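Local coordinates for aminopeptidase (Aneurinibacillus sp., PDB 2EK8), which probably removes amino-terminal residues from peptides as a zinc-dependent exopeptidase of the M28 family, at residues 238-243 against 300-305; 305-310 against 367-372; 95-100 against 185-190; 230-235 against 271-276; 221-226 against 260-265. All blocks are in the same frame, centred on the assembly; numbering follows the deposited sequence.

Contact 1 of 5, residues 238-243 against 300-305; sequences ANDDAS and LDMVGS. With ZN (zinc ion), chain C; ZN (zinc ion), chain B.
Asp240 and Asp301 meet at the dinuclear zinc site of the M28 peptidase fold, where the start of helix 238-255 lies against the loop that follows strand 294-300. A cis peptide bond joins Asp240 to Asp241, a hallmark of this family's metal site. The tight part lies away from the metals. There the Val303 N-H runs almost straight (176°) into Ser243 OG at 3.0 Å, and that hydroxyl donates in turn to Asn239 O at 2.7 Å. Asn239 reaches the loop with CG anti to its backbone N (chi1 -164°); OD1 takes Gly304 N on a lone pair in the amide plane, at 2.8 Å, while ND2 is held by Glu367. Met302 N comes down on Asp241 OD1 from above the carboxylate plane.

At the metal end the segments are joined through ions and a water instead. Asp240 bridges the ions, OD1 to the chain C zinc and OD2 to the chain B zinc. Asp301, whose OD2 also bonds Ser346, grips the chain C zinc with both oxygens, its carboxylate turned 47° from that of Asp240. The bridging water lies 2.0 Å from the chain C zinc and 2.3 Å from the chain B zinc.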
# COMPACT_ATOMS: atom_id res chain seq x y z
N ALA A 238 -1.35 -3.48 13.32
CA ALA A 238 -0.39 -2.91 14.26
C ALA A 238 0.87 -2.51 13.50
O ALA A 238 1.38 -1.40 13.66
CB ALA A 238 -0.05 -3.92 15.36
N ASN A 239 1.38 -3.41 12.67
CA ASN A 239 2.58 -3.08 11.92
C ASN A 239 2.26 -2.47 10.57
O ASN A 239 3.01 -1.64 10.06
CB ASN A 239 3.48 -4.31 11.72
CG ASN A 239 4.88 -3.91 11.29
OD1 ASN A 239 5.44 -2.97 11.86
ND2 ASN A 239 5.44 -4.61 10.30
N ASP A 240 1.13 -2.88 9.98
CA ASP A 240 0.73 -2.35 8.69
C ASP A 240 -0.60 -1.60 8.81
O ASP A 240 -1.67 -2.21 8.72
CB ASP A 240 0.60 -3.49 7.67
CG ASP A 240 0.28 -2.99 6.27
OD1 ASP A 240 0.47 -1.79 6.01
OD2 ASP A 240 -0.16 -3.80 5.43
N ASP A 241 -0.55 -0.28 9.02
CA ASP A 241 0.70 0.47 9.12
C ASP A 241 0.68 1.42 10.32
O ASP A 241 1.09 2.57 10.21
CB ASP A 241 0.92 1.26 7.82
CG ASP A 241 2.27 1.96 7.76
OD1 ASP A 241 3.22 1.52 8.44
OD2 ASP A 241 2.39 2.95 7.00
N ALA A 242 0.20 0.94 11.46
CA ALA A 242 0.19 1.78 12.65
C ALA A 242 1.64 2.10 13.02
O ALA A 242 1.93 3.16 13.56
CB ALA A 242 -0.51 1.06 13.81
N SER A 243 2.55 1.18 12.70
CA SER A 243 3.96 1.39 12.99
C SER A 243 4.46 2.64 12.27
O SER A 243 5.12 3.49 12.88
CB SER A 243 4.80 0.18 12.55
OG SER A 243 4.78 0.03 11.14
N LEU A 300 6.93 5.51 5.29
CA LEU A 300 7.14 4.54 6.36
C LEU A 300 5.97 3.55 6.33
O LEU A 300 4.83 3.92 6.59
CB LEU A 300 7.16 5.27 7.71
CG LEU A 300 8.30 6.29 7.88
CD1 LEU A 300 7.90 7.35 8.88
CD2 LEU A 300 9.55 5.55 8.33
N ASP A 301 6.26 2.30 6.01
CA ASP A 301 5.22 1.28 5.94
C ASP A 301 5.82 -0.03 6.43
O ASP A 301 6.71 -0.58 5.78
CB ASP A 301 4.73 1.13 4.49
CG ASP A 301 3.36 0.46 4.38
OD1 ASP A 301 2.91 -0.16 5.37
OD2 ASP A 301 2.75 0.53 3.29
N MET A 302 5.31 -0.51 7.57
CA MET A 302 5.75 -1.75 8.21
C MET A 302 7.19 -1.60 8.68
O MET A 302 8.13 -2.09 8.06
CB MET A 302 5.58 -2.93 7.23
CG MET A 302 4.11 -3.07 6.82
SD MET A 302 3.67 -4.42 5.70
CE MET A 302 4.32 -3.84 4.18
N VAL A 303 7.33 -0.91 9.80
CA VAL A 303 8.64 -0.61 10.37
C VAL A 303 8.79 -0.94 11.85
O VAL A 303 9.61 -0.33 12.54
CB VAL A 303 8.97 0.88 10.16
CG1 VAL A 303 9.13 1.17 8.67
CG2 VAL A 303 7.85 1.76 10.73
N GLY A 304 8.03 -1.92 12.34
CA GLY A 304 8.14 -2.27 13.75
C GLY A 304 7.91 -3.72 14.15
O GLY A 304 7.76 -4.00 15.34
N SER A 305 7.92 -4.64 13.19
CA SER A 305 7.68 -6.05 13.50
C SER A 305 8.91 -6.84 13.92
O SER A 305 9.90 -6.90 13.21
CB SER A 305 7.04 -6.76 12.31
OG SER A 305 6.80 -8.13 12.61
ZN ZN C . 1.08 -0.68 4.43
ZN ZN B . -0.99 -3.43 3.63
O HOH W 1 0.39 -1.82 2.87

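Contact 2 of 5, residues 305-310 against 367-372; sequences SKDAGD and EPWYHT. With ZN (zinc ion), chain B.
Trp369 and Asp307 supply the one direct hydrogen bond between these two loop segments. The indole NE1 points at Asp307 OD2 over 2.8 Å, nearly straight at 173°, and the oxygen sits in the ring plane, at its edge. It is met on its anti side, with carboxylate and ring planes 71° apart. The charged interaction is local: Lys306 NZ folds back to form a salt bridge with Asp307 OD1 at 3.1 Å. With an alanine here in place of Asp307, the indole N-H and the Lys306 ammonium would probably both be left without their shared mate, and the ring set freer to turn.

A water carries a second polar link, joining Ser305 OG to Glu367 OE2, to which it donates at 2.9 Å. Glu367 gets there with CG between its backbone N and carbonyl carbon (chi1 63°) and a sharp bend at chi2, which lays the carboxylate beside Ser305; OE2 is also bonded to Asn239. Turns shape both segments. Ser305 to Ala308 is a type I turn with an ST turn at its head, and 367-372 runs through a type I and then a type II turn, delivering His371 to the chain B zinc of the M28 site.

The remaining contacts are packing. Pro368 CG sits 3.6 Å above the centre of one indole face, while Lys379 makes a cation-pi contact with the same ring. Tyr370 CZ lies over the imidazole of His371, and Ala308 CB rests 3.7 Å from Glu367 OE1.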
# COMPACT_ATOMS: atom_id res chain seq x y z
N SER A 305 7.92 -4.64 13.19
CA SER A 305 7.68 -6.05 13.50
C SER A 305 8.91 -6.84 13.92
O SER A 305 9.90 -6.90 13.21
CB SER A 305 7.04 -6.76 12.31
OG SER A 305 6.80 -8.13 12.61
N LYS A 306 8.82 -7.47 15.09
CA LYS A 306 9.92 -8.27 15.61
C LYS A 306 10.12 -9.51 14.74
O LYS A 306 11.16 -10.17 14.82
CB LYS A 306 9.63 -8.70 17.05
CG LYS A 306 8.47 -9.67 17.19
CD LYS A 306 8.15 -9.95 18.66
CE LYS A 306 7.07 -11.01 18.78
NZ LYS A 306 7.46 -12.27 18.09
N ASP A 307 9.13 -9.82 13.91
CA ASP A 307 9.19 -10.99 13.04
C ASP A 307 9.47 -10.68 11.58
O ASP A 307 9.24 -11.52 10.70
CB ASP A 307 7.89 -11.80 13.17
CG ASP A 307 7.65 -12.29 14.58
OD1 ASP A 307 8.64 -12.69 15.24
OD2 ASP A 307 6.49 -12.29 15.04
N ALA A 308 9.95 -9.47 11.31
CA ALA A 308 10.28 -9.06 9.95
C ALA A 308 11.80 -9.02 9.83
O ALA A 308 12.50 -9.07 10.84
CB ALA A 308 9.69 -7.68 9.65
N GLY A 309 12.30 -8.91 8.61
CA GLY A 309 13.74 -8.88 8.38
C GLY A 309 14.41 -7.53 8.59
O GLY A 309 13.91 -6.68 9.32
N ASP A 310 15.55 -7.34 7.93
CA ASP A 310 16.31 -6.09 8.05
C ASP A 310 15.66 -4.94 7.32
O ASP A 310 14.86 -5.14 6.40
CB ASP A 310 17.73 -6.26 7.50
CG ASP A 310 18.45 -7.46 8.08
OD1 ASP A 310 18.49 -7.59 9.31
OD2 ASP A 310 18.98 -8.26 7.28
N GLU A 367 6.90 -9.95 7.80
CA GLU A 367 6.46 -10.99 8.72
C GLU A 367 5.32 -11.81 8.12
O GLU A 367 4.67 -11.38 7.16
CB GLU A 367 5.97 -10.35 10.03
CG GLU A 367 4.76 -9.44 9.85
CD GLU A 367 5.12 -7.99 9.57
OE1 GLU A 367 6.12 -7.75 8.86
OE2 GLU A 367 4.40 -7.10 10.05
N PRO A 368 5.05 -13.00 8.68
CA PRO A 368 3.97 -13.83 8.15
C PRO A 368 2.58 -13.32 8.56
O PRO A 368 1.57 -13.80 8.04
CB PRO A 368 4.28 -15.21 8.73
CG PRO A 368 4.92 -14.88 10.05
CD PRO A 368 5.84 -13.73 9.69
N TRP A 369 2.54 -12.35 9.46
CA TRP A 369 1.29 -11.78 9.96
C TRP A 369 0.73 -10.72 9.02
O TRP A 369 -0.37 -10.20 9.24
CB TRP A 369 1.53 -11.17 11.35
CG TRP A 369 2.45 -11.99 12.21
CD1 TRP A 369 3.52 -11.54 12.92
CD2 TRP A 369 2.39 -13.40 12.43
NE1 TRP A 369 4.13 -12.58 13.58
CE2 TRP A 369 3.46 -13.74 13.29
CE3 TRP A 369 1.53 -14.42 11.99
CZ2 TRP A 369 3.70 -15.05 13.72
CZ3 TRP A 369 1.78 -15.73 12.41
CH2 TRP A 369 2.85 -16.03 13.27
N TYR A 370 1.49 -10.39 7.98
CA TYR A 370 1.09 -9.40 6.99
C TYR A 370 -0.34 -9.60 6.49
O TYR A 370 -0.67 -10.64 5.93
CB TYR A 370 2.07 -9.47 5.81
CG TYR A 370 1.72 -8.60 4.63
CD1 TYR A 370 1.71 -7.21 4.73
CD2 TYR A 370 1.42 -9.17 3.39
CE1 TYR A 370 1.43 -6.41 3.62
CE2 TYR A 370 1.14 -8.39 2.28
CZ TYR A 370 1.15 -7.01 2.40
OH TYR A 370 0.87 -6.23 1.31
N HIS A 371 -1.18 -8.58 6.69
CA HIS A 371 -2.58 -8.61 6.26
C HIS A 371 -3.43 -9.71 6.89
O HIS A 371 -4.38 -10.20 6.27
CB HIS A 371 -2.66 -8.70 4.74
CG HIS A 371 -2.30 -7.43 4.03
ND1 HIS A 371 -2.40 -7.29 2.67
CD2 HIS A 371 -1.86 -6.25 4.51
CE1 HIS A 371 -2.03 -6.06 2.33
NE2 HIS A 371 -1.70 -5.41 3.43
N THR A 372 -3.10 -10.11 8.11
CA THR A 372 -3.86 -11.15 8.80
C THR A 372 -4.34 -10.63 10.14
O THR A 372 -3.89 -9.58 10.60
CB THR A 372 -3.00 -12.38 9.07
OG1 THR A 372 -2.11 -12.11 10.16
CG2 THR A 372 -2.19 -12.76 7.84
ZN ZN B . -0.99 -3.43 3.63
O HOH W 2 4.02 -8.03 12.73
O HOH W 1 0.39 -1.82 2.87

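Contact 3 of 5, residues 95-100 against 185-190; sequences AELVYV and EKITAT
Glu96 and Thr188 face each other where two antiparallel strands meet, 91-99 of the PA domain and the long strand 188-210. Around them Ala95 and Ala189 form a hydrogen-bonded pair, and Leu97 N reaches Ile187 O at 2.7 Å. Glu96 with Thr188 is the non-hydrogen-bonded pair, only 4.1 Å apart at their CA atoms, and its side chains diverge. The short strand segments cross steeply, 106° between their directions, and the pairing covers few residues.

The Glu96 side chain can be followed outward from this crossing. CB passes Ile187 O at 3.9 Å, and CG comes closer to the same carbonyl oxygen, at 3.6 Å. CG stands anti to the backbone N (chi1 166°) and the chain stays extended beyond it, which carries the carboxylate out over Lys186. There OE2 lies 3.6 Å from Lys186 CG, crossing that chain at about a right angle. The ammonium of Lys186 is not in contact with it; the salt bridge of Glu96 is made instead by OE1 with Lys116.

Beneath the pairing, Leu97 CB packs on Ala189 CB at 4.3 Å. Leu97 also touches Ile117 and Leu119 of the neighbouring strand, and Ala189 touches Ile75. A water completes the edge: it donates to Glu96 OE2 and to Leu97 O, and accepts from Ile187 N at 3.0 Å.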
# COMPACT_ATOMS: atom_id res chain seq x y z
N ALA A 95 -23.02 -21.96 -17.91
CA ALA A 95 -22.78 -22.17 -19.33
C ALA A 95 -21.48 -22.90 -19.57
O ALA A 95 -20.77 -23.26 -18.63
CB ALA A 95 -22.77 -20.83 -20.05
N GLU A 96 -21.16 -23.13 -20.84
CA GLU A 96 -19.94 -23.82 -21.21
C GLU A 96 -18.70 -23.04 -20.80
O GLU A 96 -18.65 -21.81 -20.91
CB GLU A 96 -19.91 -24.08 -22.72
CG GLU A 96 -18.54 -24.49 -23.25
CD GLU A 96 -18.56 -24.83 -24.73
OE1 GLU A 96 -19.29 -24.16 -25.48
OE2 GLU A 96 -17.82 -25.75 -25.13
N LEU A 97 -17.69 -23.76 -20.33
CA LEU A 97 -16.43 -23.17 -19.90
C LEU A 97 -15.45 -23.18 -21.07
O LEU A 97 -15.26 -24.22 -21.71
CB LEU A 97 -15.86 -23.97 -18.73
CG LEU A 97 -14.62 -23.43 -18.01
CD1 LEU A 97 -14.93 -22.08 -17.37
CD2 LEU A 97 -14.17 -24.43 -16.96
N VAL A 98 -14.84 -22.04 -21.36
CA VAL A 98 -13.89 -21.94 -22.46
C VAL A 98 -12.53 -21.41 -22.02
O VAL A 98 -12.44 -20.35 -21.40
CB VAL A 98 -14.43 -21.03 -23.59
CG1 VAL A 98 -13.42 -20.96 -24.72
CG2 VAL A 98 -15.76 -21.55 -24.09
N TYR A 99 -11.48 -22.16 -22.34
CA TYR A 99 -10.12 -21.78 -21.98
C TYR A 99 -9.57 -20.74 -22.96
O TYR A 99 -9.52 -20.98 -24.16
CB TYR A 99 -9.23 -23.03 -21.99
CG TYR A 99 -7.76 -22.75 -21.76
CD1 TYR A 99 -7.32 -22.14 -20.58
CD2 TYR A 99 -6.80 -23.12 -22.70
CE1 TYR A 99 -5.97 -21.90 -20.35
CE2 TYR A 99 -5.45 -22.89 -22.48
CZ TYR A 99 -5.04 -22.28 -21.31
OH TYR A 99 -3.70 -22.07 -21.09
N VAL A 100 -9.18 -19.59 -22.43
CA VAL A 100 -8.64 -18.52 -23.26
C VAL A 100 -7.24 -18.08 -22.84
O VAL A 100 -6.91 -16.89 -22.90
CB VAL A 100 -9.58 -17.29 -23.27
CG1 VAL A 100 -10.89 -17.64 -23.95
CG2 VAL A 100 -9.82 -16.81 -21.85
N GLU A 185 -12.33 -31.84 -24.17
CA GLU A 185 -13.52 -32.08 -23.37
C GLU A 185 -14.43 -30.85 -23.37
O GLU A 185 -13.95 -29.72 -23.36
CB GLU A 185 -13.14 -32.43 -21.93
CG GLU A 185 -14.25 -33.13 -21.17
CD GLU A 185 -13.91 -33.37 -19.71
OE1 GLU A 185 -12.73 -33.65 -19.41
OE2 GLU A 185 -14.83 -33.30 -18.87
N LYS A 186 -15.74 -31.08 -23.40
CA LYS A 186 -16.71 -30.00 -23.39
C LYS A 186 -17.19 -29.90 -21.95
O LYS A 186 -17.88 -30.79 -21.45
CB LYS A 186 -17.87 -30.31 -24.33
CG LYS A 186 -18.87 -29.18 -24.51
CD LYS A 186 -19.88 -29.51 -25.59
CE LYS A 186 -20.80 -28.33 -25.88
NZ LYS A 186 -21.67 -28.59 -27.07
N ILE A 187 -16.81 -28.82 -21.27
CA ILE A 187 -17.17 -28.64 -19.87
C ILE A 187 -18.13 -27.48 -19.61
O ILE A 187 -18.04 -26.43 -20.24
CB ILE A 187 -15.90 -28.41 -19.01
CG1 ILE A 187 -14.95 -29.61 -19.16
CG2 ILE A 187 -16.27 -28.21 -17.55
CD1 ILE A 187 -13.62 -29.44 -18.44
N THR A 188 -19.04 -27.70 -18.67
CA THR A 188 -20.02 -26.69 -18.29
C THR A 188 -19.72 -26.29 -16.85
O THR A 188 -19.37 -27.13 -16.03
CB THR A 188 -21.46 -27.23 -18.38
OG1 THR A 188 -21.76 -27.54 -19.75
CG2 THR A 188 -22.45 -26.19 -17.88
N ALA A 189 -19.86 -25.00 -16.55
CA ALA A 189 -19.58 -24.52 -15.21
C ALA A 189 -20.67 -23.59 -14.70
O ALA A 189 -21.51 -23.13 -15.47
CB ALA A 189 -18.23 -23.82 -15.18
N THR A 190 -20.63 -23.31 -13.41
CA THR A 190 -21.60 -22.42 -12.79
C THR A 190 -20.87 -21.36 -11.97
O THR A 190 -20.00 -21.67 -11.16
CB THR A 190 -22.56 -23.18 -11.86
OG1 THR A 190 -23.38 -24.06 -12.64
CG2 THR A 190 -23.46 -22.21 -11.10
O HOH W 3 -16.04 -26.54 -23.14

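Contact 4 of 5, residues 230-235 against 271-276; sequences DSVEKA and AEENGL. With ZN (zinc ion), chain B.
The second shell of the M28 dizinc site is built here by Asp230, whose carboxylate clamps the backbone of Glu272 and Glu273. Both segments are loops that follow neighbouring parallel strands, 222-228 and 263-269, and so gather at one end of the sheet, where the metals lie. Asp230 has CG between its backbone N and carbonyl carbon (chi1 66°), which turns the carboxylate in toward the other loop. OD2 receives Glu273 N on its syn lone pair at 3.0 Å, in a fairly straight bond of 164°. OD1 is met by Glu272 N from above the carboxylate plane, and the same oxygen also bonds His228, a zinc ligand. One side chain thus bonds to two parts of the site, a histidine and the glutamate-bearing turn, and probably helps to position both.

Glu273, bent at chi2, reaches the chain B zinc with both oxygens, unequally: OE2 binds at 2.1 Å and OE1 at 2.6 Å. Val232 CG1 lies alongside this carboxylate, 3.5 Å from Glu273 CD, and touches His371, another ligand of that zinc, so one methyl packs against two metal-binding groups at once. The two loops are shaped from within as well. Ser231 OG donates to Ala235 O, bracing the type II turn 232-235, and Glu272 O accepts from Gly275 N and Leu276 N just before helix 277-283.

Two waters add further links. The water between the zincs donates to Glu272 OE1 at 3.3 Å. A second water accepts from Val232 N and donates to Glu273 OE2, 3.1 Å away.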
# COMPACT_ATOMS: atom_id res chain seq x y z
N ASP A 230 -4.88 3.40 7.32
CA ASP A 230 -5.89 2.37 7.14
C ASP A 230 -5.21 1.01 7.14
O ASP A 230 -4.00 0.92 6.95
CB ASP A 230 -6.64 2.56 5.82
CG ASP A 230 -5.75 2.36 4.60
OD1 ASP A 230 -4.66 2.97 4.56
OD2 ASP A 230 -6.14 1.59 3.69
N SER A 231 -6.00 -0.04 7.35
CA SER A 231 -5.50 -1.41 7.35
C SER A 231 -6.50 -2.25 6.57
O SER A 231 -7.60 -1.77 6.25
CB SER A 231 -5.37 -1.95 8.79
OG SER A 231 -6.64 -2.22 9.35
N VAL A 232 -6.14 -3.48 6.24
CA VAL A 232 -7.06 -4.33 5.49
C VAL A 232 -8.10 -4.94 6.42
O VAL A 232 -7.91 -4.98 7.64
CB VAL A 232 -6.32 -5.46 4.73
CG1 VAL A 232 -5.33 -4.85 3.74
CG2 VAL A 232 -5.61 -6.38 5.71
N GLU A 233 -9.20 -5.40 5.84
CA GLU A 233 -10.29 -6.02 6.58
C GLU A 233 -9.76 -7.12 7.50
O GLU A 233 -8.90 -7.91 7.11
CB GLU A 233 -11.30 -6.61 5.59
CG GLU A 233 -12.64 -7.00 6.19
CD GLU A 233 -13.55 -5.80 6.40
OE1 GLU A 233 -13.81 -5.06 5.42
OE2 GLU A 233 -14.01 -5.60 7.54
N LYS A 234 -10.28 -7.15 8.73
CA LYS A 234 -9.91 -8.15 9.73
C LYS A 234 -8.49 -8.06 10.30
O LYS A 234 -8.13 -8.83 11.19
CB LYS A 234 -10.14 -9.56 9.17
CG LYS A 234 -11.61 -9.87 8.88
CD LYS A 234 -11.79 -11.31 8.40
CE LYS A 234 -13.25 -11.63 8.12
NZ LYS A 234 -13.81 -10.78 7.04
N ALA A 235 -7.69 -7.12 9.80
CA ALA A 235 -6.33 -6.96 10.29
C ALA A 235 -6.22 -5.75 11.22
O ALA A 235 -6.47 -4.62 10.80
CB ALA A 235 -5.36 -6.79 9.11
N ALA A 271 -7.00 5.23 2.82
CA ALA A 271 -7.24 4.31 1.71
C ALA A 271 -6.01 3.87 0.92
O ALA A 271 -6.06 3.76 -0.30
CB ALA A 271 -8.27 4.92 0.77
N GLU A 272 -4.91 3.60 1.61
CA GLU A 272 -3.69 3.16 0.94
C GLU A 272 -3.89 1.73 0.44
O GLU A 272 -3.42 1.36 -0.65
CB GLU A 272 -2.51 3.21 1.91
CG GLU A 272 -1.16 2.79 1.35
CD GLU A 272 -0.96 1.28 1.28
OE1 GLU A 272 -1.72 0.52 1.92
OE2 GLU A 272 -0.01 0.85 0.58
N GLU A 273 -4.60 0.92 1.22
CA GLU A 273 -4.82 -0.48 0.87
C GLU A 273 -5.76 -0.65 -0.32
O GLU A 273 -5.81 -1.72 -0.93
CB GLU A 273 -5.36 -1.25 2.08
CG GLU A 273 -4.47 -1.17 3.32
CD GLU A 273 -3.23 -2.06 3.24
OE1 GLU A 273 -2.94 -2.61 2.15
OE2 GLU A 273 -2.55 -2.20 4.28
N ASN A 274 -6.50 0.41 -0.65
CA ASN A 274 -7.46 0.40 -1.76
C ASN A 274 -6.84 0.84 -3.08
O ASN A 274 -7.56 1.04 -4.06
CB ASN A 274 -8.63 1.33 -1.46
CG ASN A 274 -9.41 0.90 -0.24
OD1 ASN A 274 -10.38 0.14 -0.35
ND2 ASN A 274 -9.00 1.38 0.92
N GLY A 275 -5.52 1.01 -3.11
CA GLY A 275 -4.88 1.43 -4.33
C GLY A 275 -4.23 2.80 -4.22
O GLY A 275 -4.21 3.57 -5.19
N LEU A 276 -3.70 3.10 -3.04
CA LEU A 276 -3.01 4.36 -2.80
C LEU A 276 -3.88 5.58 -3.11
O LEU A 276 -3.37 6.62 -3.51
CB LEU A 276 -1.74 4.43 -3.66
CG LEU A 276 -0.90 3.15 -3.74
CD1 LEU A 276 0.29 3.37 -4.66
CD2 LEU A 276 -0.43 2.75 -2.35
ZN ZN B . -0.99 -3.43 3.63
O HOH W 4 -3.10 -3.72 6.90
O HOH W 1 0.39 -1.82 2.87

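Contact 5 of 5, residues 221-226 against 260-265; sequences DIIIIG and TDTELR. With IPA (isopropyl alcohol), chain H.
Strand segments 222-226 and 263-265 run parallel, 21° apart, with backbone bonds passing from Asp221, Ile223 and Ile225 to Glu263 and Arg265. Asp221 O takes Glu263 N and Ile223 N reaches Glu263 O; Ile223 O takes Arg265 N at 2.9 Å, and Ile225 N returns to Arg265 O at 2.8 Å.

On one face Ile223 and Leu264 lie side by side, pointing the same way, with Leu264 CD2 only 3.6 Å from Ile223 CB. Ile225 CD1 meets the same methyl, and Ala399 and Val396 of helix 382-400 pack over this apolar layer. Toward the start of the pair, Thr262 CG2 lies 3.8 Å from Asp221 CB, and a water donates to Asp221 OD2.

The other face is mixed: Ile222 and Ile224 share it with Glu263 and Arg265. Glu263 has CG anti to the backbone N (chi1 178°) and runs out extended beside Arg265, which grips it side-on: NE at 2.7 Å and NH2 at 2.9 Å both bond the single oxygen OE2. That oxygen lies almost in the guanidinium plane, while Glu290 is a second acidic partner of NH2 and Tyr282 holds NH1. Ile222 CG2 packs obliquely against this group, 3.8 Å from Arg265 NE. With a leucine in place of Glu263, Arg265 NE would probably be left without its charged mate and the guanidinium held from its far end, by Glu290 and Tyr282.

Helix 238-255 connects the two strands, and the pair belongs to the beta-alpha-beta crossover of the alpha/beta core found in M28 peptidases.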
# COMPACT_ATOMS: atom_id res chain seq x y z
N ASP A 221 13.05 24.51 0.30
CA ASP A 221 12.92 23.06 0.13
C ASP A 221 11.78 22.48 0.96
O ASP A 221 11.43 23.00 2.01
CB ASP A 221 14.21 22.32 0.54
CG ASP A 221 15.39 22.62 -0.36
OD1 ASP A 221 15.19 23.11 -1.49
OD2 ASP A 221 16.53 22.34 0.07
N ILE A 222 11.23 21.37 0.47
CA ILE A 222 10.15 20.67 1.16
C ILE A 222 10.48 19.19 1.28
O ILE A 222 10.99 18.59 0.33
CB ILE A 222 8.82 20.75 0.38
CG1 ILE A 222 8.47 22.21 0.05
CG2 ILE A 222 7.71 20.08 1.18
CD1 ILE A 222 8.36 23.09 1.24
N ILE A 223 10.21 18.62 2.44
CA ILE A 223 10.41 17.19 2.64
C ILE A 223 9.10 16.65 3.20
O ILE A 223 8.52 17.24 4.10
CB ILE A 223 11.54 16.86 3.62
CG1 ILE A 223 12.90 17.23 3.01
CG2 ILE A 223 11.50 15.38 3.97
CD1 ILE A 223 14.10 16.82 3.85
N ILE A 224 8.65 15.54 2.65
CA ILE A 224 7.41 14.91 3.09
C ILE A 224 7.74 13.59 3.78
O ILE A 224 8.55 12.81 3.27
CB ILE A 224 6.47 14.62 1.90
CG1 ILE A 224 6.06 15.93 1.22
CG2 ILE A 224 5.25 13.83 2.37
CD1 ILE A 224 5.15 15.75 0.01
N ILE A 225 7.15 13.36 4.95
CA ILE A 225 7.35 12.11 5.68
C ILE A 225 5.94 11.53 5.78
O ILE A 225 5.05 12.15 6.37
CB ILE A 225 7.88 12.32 7.11
CG1 ILE A 225 9.25 13.00 7.09
CG2 ILE A 225 7.99 10.96 7.82
CD1 ILE A 225 9.18 14.50 6.88
N GLY A 226 5.73 10.35 5.21
CA GLY A 226 4.39 9.78 5.27
C GLY A 226 4.24 8.34 5.70
O GLY A 226 5.21 7.61 5.87
N THR A 260 14.55 24.39 12.02
CA THR A 260 14.67 23.78 10.70
C THR A 260 14.66 24.84 9.61
O THR A 260 14.00 25.87 9.74
CB THR A 260 13.50 22.81 10.43
OG1 THR A 260 12.26 23.49 10.63
CG2 THR A 260 13.58 21.61 11.35
N ASP A 261 15.38 24.59 8.53
CA ASP A 261 15.41 25.55 7.43
C ASP A 261 14.75 24.93 6.20
O ASP A 261 14.88 25.43 5.09
CB ASP A 261 16.84 25.96 7.10
CG ASP A 261 17.69 24.82 6.61
OD1 ASP A 261 17.16 23.69 6.46
OD2 ASP A 261 18.89 25.05 6.36
N THR A 262 14.04 23.83 6.44
CA THR A 262 13.34 23.11 5.38
C THR A 262 11.93 22.78 5.85
O THR A 262 11.74 22.24 6.94
CB THR A 262 14.07 21.78 5.05
OG1 THR A 262 15.39 22.07 4.58
CG2 THR A 262 13.31 21.00 3.98
N GLU A 263 10.93 23.12 5.03
CA GLU A 263 9.55 22.85 5.39
C GLU A 263 9.35 21.34 5.48
O GLU A 263 9.76 20.59 4.60
CB GLU A 263 8.60 23.43 4.33
CG GLU A 263 7.12 23.16 4.58
CD GLU A 263 6.22 23.88 3.59
OE1 GLU A 263 6.54 25.04 3.24
OE2 GLU A 263 5.19 23.30 3.16
N LEU A 264 8.72 20.89 6.56
CA LEU A 264 8.47 19.47 6.75
C LEU A 264 6.98 19.19 6.80
O LEU A 264 6.24 19.84 7.55
CB LEU A 264 9.13 18.97 8.04
CG LEU A 264 10.66 19.06 8.12
CD1 LEU A 264 11.12 18.47 9.45
CD2 LEU A 264 11.29 18.30 6.95
N ARG A 265 6.54 18.24 5.99
CA ARG A 265 5.14 17.87 5.95
C ARG A 265 5.00 16.42 6.38
O ARG A 265 5.46 15.52 5.68
CB ARG A 265 4.58 18.03 4.54
CG ARG A 265 4.70 19.44 3.99
CD ARG A 265 4.02 19.59 2.65
NE ARG A 265 4.14 20.97 2.18
CZ ARG A 265 3.57 21.45 1.08
NH1 ARG A 265 2.81 20.68 0.32
NH2 ARG A 265 3.75 22.73 0.76
C1 IPA H . 19.58 22.43 5.67
C2 IPA H . 19.03 22.89 4.31
C3 IPA H . 19.60 22.02 3.25
O2 IPA H . 17.61 22.74 4.29
O HOH W 5 16.98 21.10 2.47

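Overall arrangement
Contact 3 comes first along the chain and stands apart, in the region of the PA domain, its centre about 57 Å from that of contact 5. The other four share the M28 peptidase domain. Contacts 5, 4 and 1 open and close in that order, so their segments alternate, and contact 2 follows. Strand 222-228, helix 238-255 and strand 263-269 link contact 5 to the metal loops. Contacts 1, 2 and 4 surround the chain B zinc, with centres about 9 to 16 Å apart, so ligands from distant sequence positions converge there. The centre of contact 5 is about 22 Å from that of contact 1, yet the two touch through the neighbouring strands 222-228 and 294-300.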